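Local coordinates for flagella basal body P-ring formation protein FlgA (Salmonella typhimurium, PDB 3TEE) that acts as a periplasmic chaperone in flagellar P-ring assembly, and may associate with the rod or modulate the assembly, at residues 88-91 / 92-95; 167-170 / 171-174; 187-190 / 191-195. All coordinates share one frame; numbering follows the deposited sequence.

Interaction 1 (88-91 / 92-95); sequences KLTP and ANVT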
loop_
_atom_site.group_PDB
_atom_site.type_symbol
_atom_site.label_atom_id
_atom_site.label_comp_id
_atom_site.label_asym_id
_atom_site.label_seq_id
_atom_site.Cartn_x
_atom_site.Cartn_y
_atom_site.Cartn_z
ATOM N N LYS A 88 -11.270 12.413 5.212
ATOM C CA LYS A 88 -10.274 12.352 4.140
ATOM C C LYS A 88 -8.921 12.773 4.701
ATOM O O LYS A 88 -8.857 13.715 5.484
ATOM C CB LYS A 88 -10.622 13.331 3.003
ATOM C CG LYS A 88 -11.868 12.973 2.203
ATOM C CD LYS A 88 -12.169 14.051 1.170
ATOM C CE LYS A 88 -13.428 13.765 0.385
ATOM N NZ LYS A 88 -13.775 14.888 -0.531
ATOM N N LEU A 89 -7.857 12.093 4.290
ATOM C CA LEU A 89 -6.482 12.445 4.625
ATOM C C LEU A 89 -6.108 13.508 3.588
ATOM O O LEU A 89 -6.290 13.280 2.383
ATOM C CB LEU A 89 -5.560 11.215 4.519
ATOM C CG LEU A 89 -5.380 10.363 5.788
ATOM C CD1 LEU A 89 -6.686 9.632 6.207
ATOM C CD2 LEU A 89 -4.232 9.381 5.626
ATOM N N THR A 90 -5.686 14.698 4.051
ATOM C CA THR A 90 -5.367 15.844 3.182
ATOM C C THR A 90 -3.992 16.438 3.542
ATOM O O THR A 90 -3.439 16.068 4.578
ATOM C CB THR A 90 -6.458 16.951 3.347
ATOM O OG1 THR A 90 -6.357 17.506 4.653
ATOM C CG2 THR A 90 -7.904 16.461 3.088
ATOM N N PRO A 91 -3.456 17.429 2.779
ATOM C CA PRO A 91 -2.195 18.069 3.197
ATOM C C PRO A 91 -2.375 18.937 4.462
ATOM O O PRO A 91 -1.402 19.377 5.050
ATOM C CB PRO A 91 -1.798 18.911 1.962
ATOM C CG PRO A 91 -2.664 18.404 0.839
ATOM C CD PRO A 91 -3.939 18.018 1.512
ATOM N N ALA A 92 -3.612 19.124 4.910
ATOM C CA ALA A 92 -3.906 19.878 6.126
ATOM C C ALA A 92 -3.889 18.971 7.365
ATOM O O ALA A 92 -3.721 19.467 8.475
ATOM C CB ALA A 92 -5.269 20.554 6.005
ATOM N N ASN A 93 -4.065 17.655 7.197
ATOM C CA ASN A 93 -4.153 16.785 8.378
ATOM C C ASN A 93 -3.150 15.624 8.474
ATOM O O ASN A 93 -3.202 14.868 9.433
ATOM C CB ASN A 93 -5.605 16.336 8.598
ATOM C CG ASN A 93 -6.142 15.450 7.499
ATOM O OD1 ASN A 93 -5.385 14.845 6.741
ATOM N ND2 ASN A 93 -7.453 15.276 7.449
ATOM N N VAL A 94 -2.282 15.446 7.454
ATOM C CA VAL A 94 -1.222 14.418 7.479
ATOM C C VAL A 94 0.018 15.051 6.910
ATOM O O VAL A 94 -0.080 15.790 5.923
ATOM C CB VAL A 94 -1.531 13.074 6.749
ATOM C CG1 VAL A 94 -2.658 12.305 7.421
ATOM C CG2 VAL A 94 -1.798 13.282 5.252
ATOM N N THR A 95 1.185 14.767 7.514
ATOM C CA THR A 95 2.456 15.336 7.063
ATOM C C THR A 95 3.608 14.349 7.216
ATOM O O THR A 95 3.479 13.319 7.857
ATOM C CB THR A 95 2.808 16.586 7.903
ATOM O OG1 THR A 95 2.998 16.214 9.273
ATOM C CG2 THR A 95 1.768 17.645 7.812
#
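Ala92 meets Thr90 first: its backbone N donates to OG1 of Thr90 over 3.2 Å, the bond of an ST turn. The Thr90 hydroxyl is brought there by its chi1 of 68°, which sets OG1 between its own backbone N and carbonyl carbon.

Asn93 contributes most, gripping the preceding chain with both ends of its amide. ND2 of Asn93 gives Lys88 O a nearly straight bond of 2.9 Å lying in both the amide and the carbonyl plane. OD1 of Asn93 takes the N-H of Thr90 at 2.7 Å, the donor standing 35° above the carbonyl plane. With two bonds on one flat group, the amide's rotation is fixed. The backbone N of Asn93 also reaches Thr90 O, at 3.1 Å, closing the turn.

Val94 adds a second donor to that oxygen, its N lying 3.2 Å from Thr90 O. Its CG1 packs on CG of Leu89 at 3.7 Å, the side chains crossing nearly perpendicularly.

From Val94 the chain runs as strand 94-100, which pairs antiparallel with strand 62-79; Thr95 is backbone-bonded to Ala78. Leu89 forms a backbone hydrogen bond with Ala118 of strand 118-120, and Leu89 and Val94 both touch Ile115.

Interaction 2 (167-170 / 171-174); sequences NAAV and AQNA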
loop_
_atom_site.group_PDB
_atom_site.type_symbol
_atom_site.label_atom_id
_atom_site.label_comp_id
_atom_site.label_asym_id
_atom_site.label_seq_id
_atom_site.Cartn_x
_atom_site.Cartn_y
_atom_site.Cartn_z
ATOM N N ASN A 167 -20.918 0.913 -1.213
ATOM C CA ASN A 167 -19.803 1.844 -1.354
ATOM C C ASN A 167 -18.693 1.106 -2.035
ATOM O O ASN A 167 -18.485 -0.080 -1.764
ATOM C CB ASN A 167 -19.330 2.330 0.022
ATOM C CG ASN A 167 -20.371 3.121 0.761
ATOM O OD1 ASN A 167 -20.971 4.053 0.217
ATOM N ND2 ASN A 167 -20.604 2.767 2.020
ATOM N N ALA A 168 -18.008 1.772 -2.971
ATOM C CA ALA A 168 -16.930 1.116 -3.692
ATOM C C ALA A 168 -15.925 2.105 -4.197
ATOM O O ALA A 168 -16.291 3.160 -4.715
ATOM C CB ALA A 168 -17.482 0.281 -4.852
ATOM N N ALA A 169 -14.649 1.746 -4.059
ATOM C CA ALA A 169 -13.516 2.523 -4.561
ATOM C C ALA A 169 -13.305 2.126 -6.026
ATOM O O ALA A 169 -13.919 1.155 -6.490
ATOM C CB ALA A 169 -12.261 2.184 -3.750
ATOM N N VAL A 170 -12.433 2.865 -6.752
ATOM C CA VAL A 170 -12.028 2.569 -8.135
ATOM C C VAL A 170 -11.443 1.145 -8.117
ATOM O O VAL A 170 -10.777 0.772 -7.142
ATOM C CB VAL A 170 -11.019 3.622 -8.683
ATOM C CG1 VAL A 170 -10.477 3.237 -10.064
ATOM C CG2 VAL A 170 -11.642 5.020 -8.727
ATOM N N ALA A 171 -11.785 0.324 -9.139
ATOM C CA ALA A 171 -11.365 -1.076 -9.302
ATOM C C ALA A 171 -12.038 -2.068 -8.328
ATOM O O ALA A 171 -11.782 -3.277 -8.406
ATOM C CB ALA A 171 -9.832 -1.210 -9.307
ATOM N N GLN A 172 -12.953 -1.576 -7.464
ATOM C CA GLN A 172 -13.716 -2.447 -6.570
ATOM C C GLN A 172 -15.093 -2.740 -7.214
ATOM O O GLN A 172 -15.593 -1.938 -8.009
ATOM C CB GLN A 172 -13.927 -1.801 -5.191
ATOM C CG GLN A 172 -12.665 -1.711 -4.322
ATOM C CD GLN A 172 -12.997 -1.446 -2.864
ATOM O OE1 GLN A 172 -13.875 -0.633 -2.521
ATOM N NE2 GLN A 172 -12.286 -2.117 -1.968
ATOM N N ASN A 173 -15.689 -3.885 -6.855
ATOM C CA ASN A 173 -16.996 -4.314 -7.336
ATOM C C ASN A 173 -18.120 -3.452 -6.756
ATOM O O ASN A 173 -18.095 -3.120 -5.577
ATOM C CB ASN A 173 -17.239 -5.784 -6.985
ATOM C CG ASN A 173 -18.507 -6.341 -7.587
ATOM O OD1 ASN A 173 -18.575 -6.618 -8.787
ATOM N ND2 ASN A 173 -19.550 -6.486 -6.774
ATOM N N ALA A 174 -19.106 -3.092 -7.593
ATOM C CA ALA A 174 -20.289 -2.367 -7.137
ATOM C C ALA A 174 -21.534 -3.009 -7.724
ATOM O O ALA A 174 -21.565 -3.343 -8.911
ATOM C CB ALA A 174 -20.221 -0.899 -7.518
HETATM O O HOH W 1 -16.332 -2.102 -1.493
#
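Gln172 folds back on Ala169, and the two residues exchange hydrogen bonds in both directions. OE1 of Gln172 accepts the backbone N-H of Ala169 at 2.9 Å, with an N-H...O angle of 172° and the donor only moderately tilted from the carbonyl plane. In return, the backbone N of Gln172 donates to O of Ala169 at 3.1 Å, coming in from well above the carbonyl plane. This second bond closes a type II beta turn from Ala169 to Gln172. Val170 and Ala171 occupy its corners, and the positive phi of Ala171 (72°) is the signature of the third position in such a turn.

The amide oxygen of Gln172 has a further donor. Water 1 gives one hydrogen to OE1 of Gln172 and the other to O of Asn167, which it meets at 3.0 Å, so this one molecule bridges the side chain of Gln172 and the backbone of Asn167. The side chain can reach because CG lies anti to the carbonyl carbon and the chain runs extended beyond it, carrying CD over Ala169, whose CB is 3.5 Å from OE1 of Gln172.

Other polar groups are met outside the turn. OD1 of Asn167 accepts from the backbone N of Ala143, and O of Asn173 receives a weak bond from ND2 of Asn166. The apolar part is small: CB of Ala168 lies 4.0 Å from CB of Ala174, both buried.

The turn leads into strand 173-178. Before the strand begins, Ala171 and Gln172 form backbone hydrogen bonds with Val188, and Ala174 forms one with Gly186, in the adjacent strand 183-188. Ala168 has a backbone hydrogen bond with Val141, while Trp139 touches Gln172 and Asn167.

Interaction 3 (187-190 / 191-195); sequences TVDS and DGNIL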
loop_
_atom_site.group_PDB
_atom_site.type_symbol
_atom_site.label_atom_id
_atom_site.label_comp_id
_atom_site.label_asym_id
_atom_site.label_seq_id
_atom_site.Cartn_x
_atom_site.Cartn_y
_atom_site.Cartn_z
ATOM N N THR A 187 -17.273 -3.436 -12.244
ATOM C CA THR A 187 -16.084 -2.781 -11.683
ATOM C C THR A 187 -16.190 -1.266 -11.781
ATOM O O THR A 187 -16.500 -0.745 -12.849
ATOM C CB THR A 187 -14.834 -3.328 -12.403
ATOM O OG1 THR A 187 -14.853 -4.757 -12.339
ATOM C CG2 THR A 187 -13.531 -2.797 -11.815
ATOM N N VAL A 188 -15.936 -0.560 -10.669
ATOM C CA VAL A 188 -15.945 0.909 -10.649
ATOM C C VAL A 188 -14.702 1.447 -11.407
ATOM O O VAL A 188 -13.590 0.977 -11.168
ATOM C CB VAL A 188 -16.017 1.490 -9.208
ATOM C CG1 VAL A 188 -15.988 3.017 -9.222
ATOM C CG2 VAL A 188 -17.264 1.000 -8.484
ATOM N N ASP A 189 -14.906 2.415 -12.319
ATOM C CA ASP A 189 -13.804 3.054 -13.034
ATOM C C ASP A 189 -13.565 4.460 -12.442
ATOM O O ASP A 189 -14.362 4.907 -11.602
ATOM C CB ASP A 189 -14.007 3.048 -14.573
ATOM C CG ASP A 189 -15.079 3.946 -15.174
ATOM O OD1 ASP A 189 -15.581 4.844 -14.462
ATOM O OD2 ASP A 189 -15.397 3.768 -16.372
ATOM N N SER A 190 -12.493 5.157 -12.891
ATOM C CA SER A 190 -12.120 6.498 -12.404
ATOM C C SER A 190 -13.224 7.563 -12.556
ATOM O O SER A 190 -13.248 8.520 -11.775
ATOM C CB SER A 190 -10.820 6.963 -13.046
ATOM O OG SER A 190 -10.945 7.060 -14.456
ATOM N N ASP A 191 -14.154 7.373 -13.520
ATOM C CA ASP A 191 -15.275 8.289 -13.770
ATOM C C ASP A 191 -16.528 7.987 -12.932
ATOM O O ASP A 191 -17.538 8.693 -13.058
ATOM C CB ASP A 191 -15.624 8.316 -15.269
ATOM C CG ASP A 191 -14.617 9.071 -16.109
ATOM O OD1 ASP A 191 -14.547 10.315 -15.977
ATOM O OD2 ASP A 191 -13.901 8.420 -16.904
ATOM N N GLY A 192 -16.446 6.972 -12.068
ATOM C CA GLY A 192 -17.565 6.560 -11.227
ATOM C C GLY A 192 -18.581 5.704 -11.965
ATOM O O GLY A 192 -19.715 5.553 -11.504
ATOM N N ASN A 193 -18.185 5.154 -13.133
ATOM C CA ASN A 193 -19.039 4.274 -13.932
ATOM C C ASN A 193 -18.818 2.836 -13.478
ATOM O O ASN A 193 -17.753 2.506 -12.953
ATOM C CB ASN A 193 -18.701 4.378 -15.431
ATOM C CG ASN A 193 -18.836 5.751 -16.048
ATOM O OD1 ASN A 193 -19.778 6.507 -15.776
ATOM N ND2 ASN A 193 -17.922 6.067 -16.956
ATOM N N ILE A 194 -19.806 1.976 -13.722
ATOM C CA ILE A 194 -19.743 0.563 -13.390
ATOM C C ILE A 194 -19.545 -0.184 -14.703
ATOM O O ILE A 194 -20.423 -0.146 -15.569
ATOM C CB ILE A 194 -21.045 0.148 -12.656
ATOM C CG1 ILE A 194 -21.366 1.062 -11.427
ATOM C CG2 ILE A 194 -21.115 -1.363 -12.375
ATOM C CD1 ILE A 194 -20.329 1.335 -10.433
ATOM N N LEU A 195 -18.392 -0.854 -14.850
ATOM C CA LEU A 195 -18.062 -1.562 -16.086
ATOM C C LEU A 195 -18.315 -3.053 -16.018
ATOM O O LEU A 195 -17.899 -3.719 -15.067
ATOM C CB LEU A 195 -16.610 -1.276 -16.550
ATOM C CG LEU A 195 -16.154 0.194 -16.618
ATOM C CD1 LEU A 195 -14.668 0.290 -16.998
ATOM C CD2 LEU A 195 -17.007 1.020 -17.593
#
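Backbone bonds pair Thr187 with Leu195 in both directions, the N of Leu195 reaching O of Thr187 at 2.8 Å. They mark an antiparallel hydrogen-bonded pair; Val188 and Ile194 form the adjacent non-hydrogen-bonded one. At the turn, Gly192 N donates to Asp189 O at 3.0 Å, closing a type I turn, while Asp189 N bonds to Asn193 O at 2.9 Å. With Gly192 at positive phi (80°), this is a 3:5 hairpin with a G1 beta bulge.

Side-chain bonds centre on the carboxylate of Asp189, turned back over the loop by its chi1 of 71°. OD1 of Asp189 accepts from Asn193 N at 2.9 Å, met from above the carboxylate plane, and weakly from Asp191 N. OD2 of Asp189 has a weak, long bond to ND2 of Asn193.

The apolar contact is Val188 CG2 on Ile194 CD1, at 3.6 Å. On the other sheet face, Leu195 CD2 makes van der Waals contact with Asp189 OD2 at 3.4 Å.

One good and two weak N-H donors thus converge on Asp189; they would probably favour its anionic form and partly compensate for the nearby Asp191 carboxylate, whose OD2 is 4.6 Å from Asp189 OD1.

Interactions 2 and 3 hold neighbouring parts of one sheet: Ala171 N lies 2.8 Å from Val188 O, and Val188 also packs on Ala169 and Ala174. Interaction 1 belongs to a different sheet, its centre about 23 Å from that of interaction 2 and about 26 Å from that of interaction 3. Each is partly buried: Leu89 and Val94, Ala168, Ala169 and Ala174, and Val188 and Ile194 lie inside, while most turn residues, some apolar, are exposed. An amide does most of the side-chain bonding in 88-95, helped by a threonine hydroxyl, and in 167-174; in 187-195 a carboxylate is the main acceptor. The first two lead from loops into strands; the third closes a hairpin.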